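Local coordinates for protein ribokinase (Thermotoga maritima, PDB 1VM7) that probably phosphorylates D-ribose at O-5 with ATP and a divalent cation, most likely magnesium, giving D-ribose 5-phosphate, at residues A62-K67 with S296-R301; D258-A263 with F280-A285. All coordinates share one frame; numbering follows the deposited sequence.

The two contacts lie side by side on the same side of the chain's centre, their centres about 10 Å apart. Along the chain the order is 62-67, 258-263, 280-285, 296-301, so the second pair falls wholly between the partners of the first. Interaction 1 ties the end of helix 53-65 to the loop that leads into helix 301-309. Interaction 2 packs helix 256-269 against helix 274-288. They touch through Ile64 and Phe280, where CG2 and CZ are 3.5 Å apart, and through Ile298 and Val259. An early helix and the last helices of this PfkB-family kinase are thus packed together, bringing the predicted proton acceptor Asp258 and the predicted potassium-site residue Ser297 into the same region.

Interaction 1: A62-K67 with S296-R301; sequences AKIGEK and SSIPAR
The last turn of helix 53-65 lies against an extended loop that ends at the N-cap Ala300, with the CA atoms of Ile64 and Arg301 4.4 Å apart. Lys63 CG is anti to the backbone N (chi1 -161°), and the chain beyond runs extended alongside the loop. Its NZ donates to the carbonyl oxygen of Ile298 at 2.6 Å, in the carbonyl plane. An alanine here removes this donor, and the loop would probably sit less firmly against the helix. Arg301 bends at chi2 (46°), and its NH1 donates to Ile64 O at 2.7 Å. The oxygen lies in the guanidinium plane, but the nitrogen sits above the carbonyl plane. Salt bridges to Glu305 from NE and to Glu270 from NH2 also hold the guanidinium. Glu66 has positive phi just past the helix, and its carboxylate carbon CD rests on Arg301 CB at 3.7 Å. Ile64 crosses Pro299 obliquely, CD1 to CG at 4.2 Å. Ser297 is a predicted potassium ligand, and Pro299 packs near Ser288 and Arg291 of the same site. Ile64 also touches Val304 of helix 301-309, while Pro299 touches Ile287 of helix 274-288.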
loop_
_atom_site.group_PDB
_atom_site.type_symbol
_atom_site.label_atom_id
_atom_site.label_comp_id
_atom_site.label_asym_id
_atom_site.label_seq_id
_atom_site.Cartn_x
_atom_site.Cartn_y
_atom_site.Cartn_z
ATOM N N ALA A 62 -24.527 8.351 -10.340
ATOM C CA ALA A 62 -25.377 8.342 -9.167
ATOM C C ALA A 62 -25.561 9.742 -8.621
ATOM O O ALA A 62 -26.690 10.189 -8.402
ATOM C CB ALA A 62 -24.800 7.400 -8.081
ATOM N N LYS A 63 -24.463 10.474 -8.483
ATOM C CA LYS A 63 -24.513 11.787 -7.847
ATOM C C LYS A 63 -25.123 12.854 -8.750
ATOM O O LYS A 63 -25.895 13.696 -8.293
ATOM C CB LYS A 63 -23.106 12.165 -7.388
ATOM C CG LYS A 63 -23.050 13.257 -6.325
ATOM C CD LYS A 63 -21.661 13.338 -5.695
ATOM C CE LYS A 63 -21.579 14.593 -4.808
ATOM N NZ LYS A 63 -20.133 14.916 -4.514
ATOM N N ILE A 64 -24.834 12.796 -10.044
ATOM C CA ILE A 64 -25.352 13.809 -10.958
ATOM C C ILE A 64 -26.716 13.420 -11.520
ATOM O O ILE A 64 -27.560 14.291 -11.745
ATOM C CB ILE A 64 -24.316 14.110 -12.041
ATOM C CG1 ILE A 64 -23.037 14.603 -11.323
ATOM C CG2 ILE A 64 -24.851 15.118 -13.051
ATOM C CD1 ILE A 64 -21.948 15.048 -12.222
ATOM N N GLY A 65 -26.920 12.122 -11.735
ATOM C CA GLY A 65 -28.195 11.596 -12.213
ATOM C C GLY A 65 -29.262 11.519 -11.147
ATOM O O GLY A 65 -30.451 11.581 -11.445
ATOM N N GLU A 66 -28.829 11.340 -9.905
ATOM C CA GLU A 66 -29.717 11.285 -8.740
ATOM C C GLU A 66 -30.701 10.109 -8.763
ATOM O O GLU A 66 -31.704 10.106 -8.066
ATOM C CB GLU A 66 -30.443 12.629 -8.564
ATOM C CG GLU A 66 -29.515 13.725 -8.083
ATOM C CD GLU A 66 -30.223 15.036 -7.819
ATOM O OE1 GLU A 66 -31.164 15.419 -8.570
ATOM O OE2 GLU A 66 -29.807 15.703 -6.845
ATOM N N LYS A 67 -30.385 9.096 -9.555
ATOM C CA LYS A 67 -31.175 7.876 -9.611
ATOM C C LYS A 67 -30.309 6.653 -9.360
ATOM O O LYS A 67 -30.644 5.563 -9.798
ATOM C CB LYS A 67 -31.831 7.779 -10.975
ATOM C CG LYS A 67 -32.873 8.869 -11.182
ATOM C CD LYS A 67 -33.641 8.642 -12.429
ATOM C CE LYS A 67 -34.533 9.839 -12.757
ATOM N NZ LYS A 67 -34.794 10.773 -11.634
ATOM N N SER A 296 -14.068 12.605 -4.580
ATOM C CA SER A 296 -14.364 13.780 -3.797
ATOM C C SER A 296 -14.583 15.051 -4.662
ATOM O O SER A 296 -15.174 15.988 -4.181
ATOM C CB SER A 296 -13.273 14.023 -2.741
ATOM O OG SER A 296 -12.080 14.475 -3.346
ATOM N N SER A 297 -14.123 15.082 -5.912
ATOM C CA SER A 297 -14.326 16.261 -6.766
ATOM C C SER A 297 -15.660 16.285 -7.515
ATOM O O SER A 297 -15.950 17.251 -8.212
ATOM C CB SER A 297 -13.230 16.354 -7.830
ATOM O OG SER A 297 -13.430 15.297 -8.770
ATOM N N ILE A 298 -16.391 15.180 -7.478
ATOM C CA ILE A 298 -17.566 15.009 -8.321
ATOM C C ILE A 298 -18.651 15.971 -7.847
ATOM O O ILE A 298 -19.047 15.924 -6.693
ATOM C CB ILE A 298 -18.073 13.554 -8.280
ATOM C CG1 ILE A 298 -17.019 12.649 -8.913
ATOM C CG2 ILE A 298 -19.406 13.446 -9.017
ATOM C CD1 ILE A 298 -17.199 11.144 -8.736
ATOM N N PRO A 299 -19.106 16.901 -8.716
ATOM C CA PRO A 299 -20.127 17.754 -8.179
ATOM C C PRO A 299 -21.513 17.078 -8.005
ATOM O O PRO A 299 -21.827 16.044 -8.581
ATOM C CB PRO A 299 -20.212 18.890 -9.212
ATOM C CG PRO A 299 -19.876 18.234 -10.444
ATOM C CD PRO A 299 -18.791 17.276 -10.101
ATOM N N ALA A 300 -22.320 17.677 -7.163
ATOM C CA ALA A 300 -23.702 17.273 -7.054
ATOM C C ALA A 300 -24.482 17.962 -8.191
ATOM O O ALA A 300 -24.068 19.009 -8.707
ATOM C CB ALA A 300 -24.260 17.665 -5.692
ATOM N N ARG A 301 -25.588 17.343 -8.589
ATOM C CA ARG A 301 -26.419 17.835 -9.666
ATOM C C ARG A 301 -26.741 19.332 -9.543
ATOM O O ARG A 301 -26.620 20.073 -10.505
ATOM C CB ARG A 301 -27.721 17.027 -9.721
ATOM C CG ARG A 301 -28.654 17.440 -10.846
ATOM C CD ARG A 301 -27.901 17.590 -12.170
ATOM N NE ARG A 301 -28.853 17.742 -13.258
ATOM C CZ ARG A 301 -29.435 16.742 -13.906
ATOM N NH1 ARG A 301 -29.174 15.491 -13.589
ATOM N NH2 ARG A 301 -30.289 17.012 -14.879
#

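Interaction 2: D258-A263 with F280-A285; sequences DVFNGA and FGTAAA
Ala263 CB and Ala284 CB meet tip to tip at 3.5 Å, at the centre of a buried, mainly apolar helix contact. Ala263 CB also lies 3.7 Å from Gly281 CA. Val259 CG1, anti to the backbone N, rests on the backbone of Ala284, 3.5 Å from its O, and touches the methyl of that residue too. The Phe260 ring brings CD1 to 3.4 Å from Gly281 C, while Thr282 N lies at the ring edge. A side chain at Gly281 would run into that ring, so the glycine lets it lie against the backbone. At the other end the Phe280 ring turns its edge to Ala263 O, with CD2 3.3 Å away. The small residues let the axes of 258-263 and 280-285 come within 7.7 Å. These segments run roughly antiparallel, at 143°, as neighbours in the helical layer of the ribokinase-like alpha/beta fold. Farther out, Val259 packs on Thr60 and Phe280 on Val304, and Thr282 OG1 bonds back to Val278 O in its own helix. Asp258, the predicted proton acceptor, takes no part in this contact and is held by Gln57 at OD1 and Asn56 at OD2, while Asn261 OD1 bonds to Lys226, a predicted ATP-site residue.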
loop_
_atom_site.group_PDB
_atom_site.type_symbol
_atom_site.label_atom_id
_atom_site.label_comp_id
_atom_site.label_asym_id
_atom_site.label_seq_id
_atom_site.Cartn_x
_atom_site.Cartn_y
_atom_site.Cartn_z
ATOM N N ASP A 258 -13.609 10.807 -16.294
ATOM C CA ASP A 258 -14.618 9.974 -15.636
ATOM C C ASP A 258 -15.871 10.776 -15.312
ATOM O O ASP A 258 -17.001 10.328 -15.534
ATOM C CB ASP A 258 -14.038 9.396 -14.329
ATOM C CG ASP A 258 -12.860 8.452 -14.565
ATOM O OD1 ASP A 258 -12.882 7.733 -15.613
ATOM O OD2 ASP A 258 -11.939 8.399 -13.689
ATOM N N VAL A 259 -15.670 11.963 -14.747
ATOM C CA VAL A 259 -16.787 12.867 -14.504
ATOM C C VAL A 259 -17.469 13.244 -15.823
ATOM O O VAL A 259 -18.683 13.176 -15.930
ATOM C CB VAL A 259 -16.356 14.126 -13.706
ATOM C CG1 VAL A 259 -17.499 15.124 -13.551
ATOM C CG2 VAL A 259 -15.900 13.727 -12.332
ATOM N N PHE A 260 -16.687 13.604 -16.840
ATOM C CA PHE A 260 -17.275 13.883 -18.120
ATOM C C PHE A 260 -18.138 12.720 -18.595
ATOM O O PHE A 260 -19.284 12.914 -18.999
ATOM C CB PHE A 260 -16.218 14.207 -19.180
ATOM C CG PHE A 260 -16.820 14.407 -20.517
ATOM C CD1 PHE A 260 -17.426 15.605 -20.826
ATOM C CD2 PHE A 260 -16.925 13.357 -21.404
ATOM C CE1 PHE A 260 -18.047 15.797 -22.054
ATOM C CE2 PHE A 260 -17.551 13.533 -22.626
ATOM C CZ PHE A 260 -18.109 14.767 -22.958
ATOM N N ASN A 261 -17.576 11.509 -18.591
ATOM C CA ASN A 261 -18.291 10.362 -19.161
ATOM C C ASN A 261 -19.616 10.095 -18.432
ATOM O O ASN A 261 -20.623 9.872 -19.093
ATOM C CB ASN A 261 -17.403 9.100 -19.204
ATOM C CG ASN A 261 -16.486 9.067 -20.429
ATOM O OD1 ASN A 261 -15.916 10.069 -20.801
ATOM N ND2 ASN A 261 -16.348 7.897 -21.044
ATOM N N GLY A 262 -19.594 10.146 -17.094
ATOM C CA GLY A 262 -20.775 9.867 -16.288
ATOM C C GLY A 262 -21.852 10.907 -16.456
ATOM O O GLY A 262 -23.025 10.579 -16.625
ATOM N N ALA A 263 -21.445 12.172 -16.424
ATOM C CA ALA A 263 -22.353 13.298 -16.647
ATOM C C ALA A 263 -22.884 13.313 -18.081
ATOM O O ALA A 263 -24.071 13.521 -18.305
ATOM C CB ALA A 263 -21.646 14.575 -16.338
ATOM N N PHE A 280 -23.217 19.487 -20.996
ATOM C CA PHE A 280 -23.542 19.146 -19.635
ATOM C C PHE A 280 -22.370 18.475 -18.938
ATOM O O PHE A 280 -22.014 18.851 -17.833
ATOM C CB PHE A 280 -24.779 18.255 -19.591
ATOM C CG PHE A 280 -25.208 17.894 -18.194
ATOM C CD1 PHE A 280 -25.977 18.773 -17.443
ATOM C CD2 PHE A 280 -24.839 16.688 -17.632
ATOM C CE1 PHE A 280 -26.378 18.462 -16.147
ATOM C CE2 PHE A 280 -25.246 16.360 -16.342
ATOM C CZ PHE A 280 -26.012 17.259 -15.594
ATOM N N GLY A 281 -21.765 17.496 -19.617
ATOM C CA GLY A 281 -20.595 16.811 -19.115
ATOM C C GLY A 281 -19.388 17.710 -18.972
ATOM O O GLY A 281 -18.584 17.563 -18.054
ATOM N N THR A 282 -19.236 18.612 -19.924
ATOM C CA THR A 282 -18.182 19.623 -19.876
ATOM C C THR A 282 -18.309 20.460 -18.594
ATOM O O THR A 282 -17.327 20.764 -17.936
ATOM C CB THR A 282 -18.244 20.509 -21.141
ATOM O OG1 THR A 282 -17.633 19.802 -22.232
ATOM C CG2 THR A 282 -17.528 21.811 -20.936
ATOM N N ALA A 283 -19.531 20.837 -18.255
ATOM C CA ALA A 283 -19.771 21.648 -17.079
ATOM C C ALA A 283 -19.405 20.909 -15.804
ATOM O O ALA A 283 -18.786 21.465 -14.901
ATOM C CB ALA A 283 -21.236 22.057 -17.032
ATOM N N ALA A 284 -19.806 19.646 -15.742
ATOM C CA ALA A 284 -19.536 18.765 -14.612
ATOM C C ALA A 284 -18.049 18.489 -14.423
ATOM O O ALA A 284 -17.546 18.567 -13.294
ATOM C CB ALA A 284 -20.283 17.445 -14.799
ATOM N N ALA A 285 -17.357 18.170 -15.524
ATOM C CA ALA A 285 -15.908 18.006 -15.508
ATOM C C ALA A 285 -15.243 19.270 -15.005
ATOM O O ALA A 285 -14.346 19.211 -14.180
ATOM C CB ALA A 285 -15.398 17.695 -16.885
#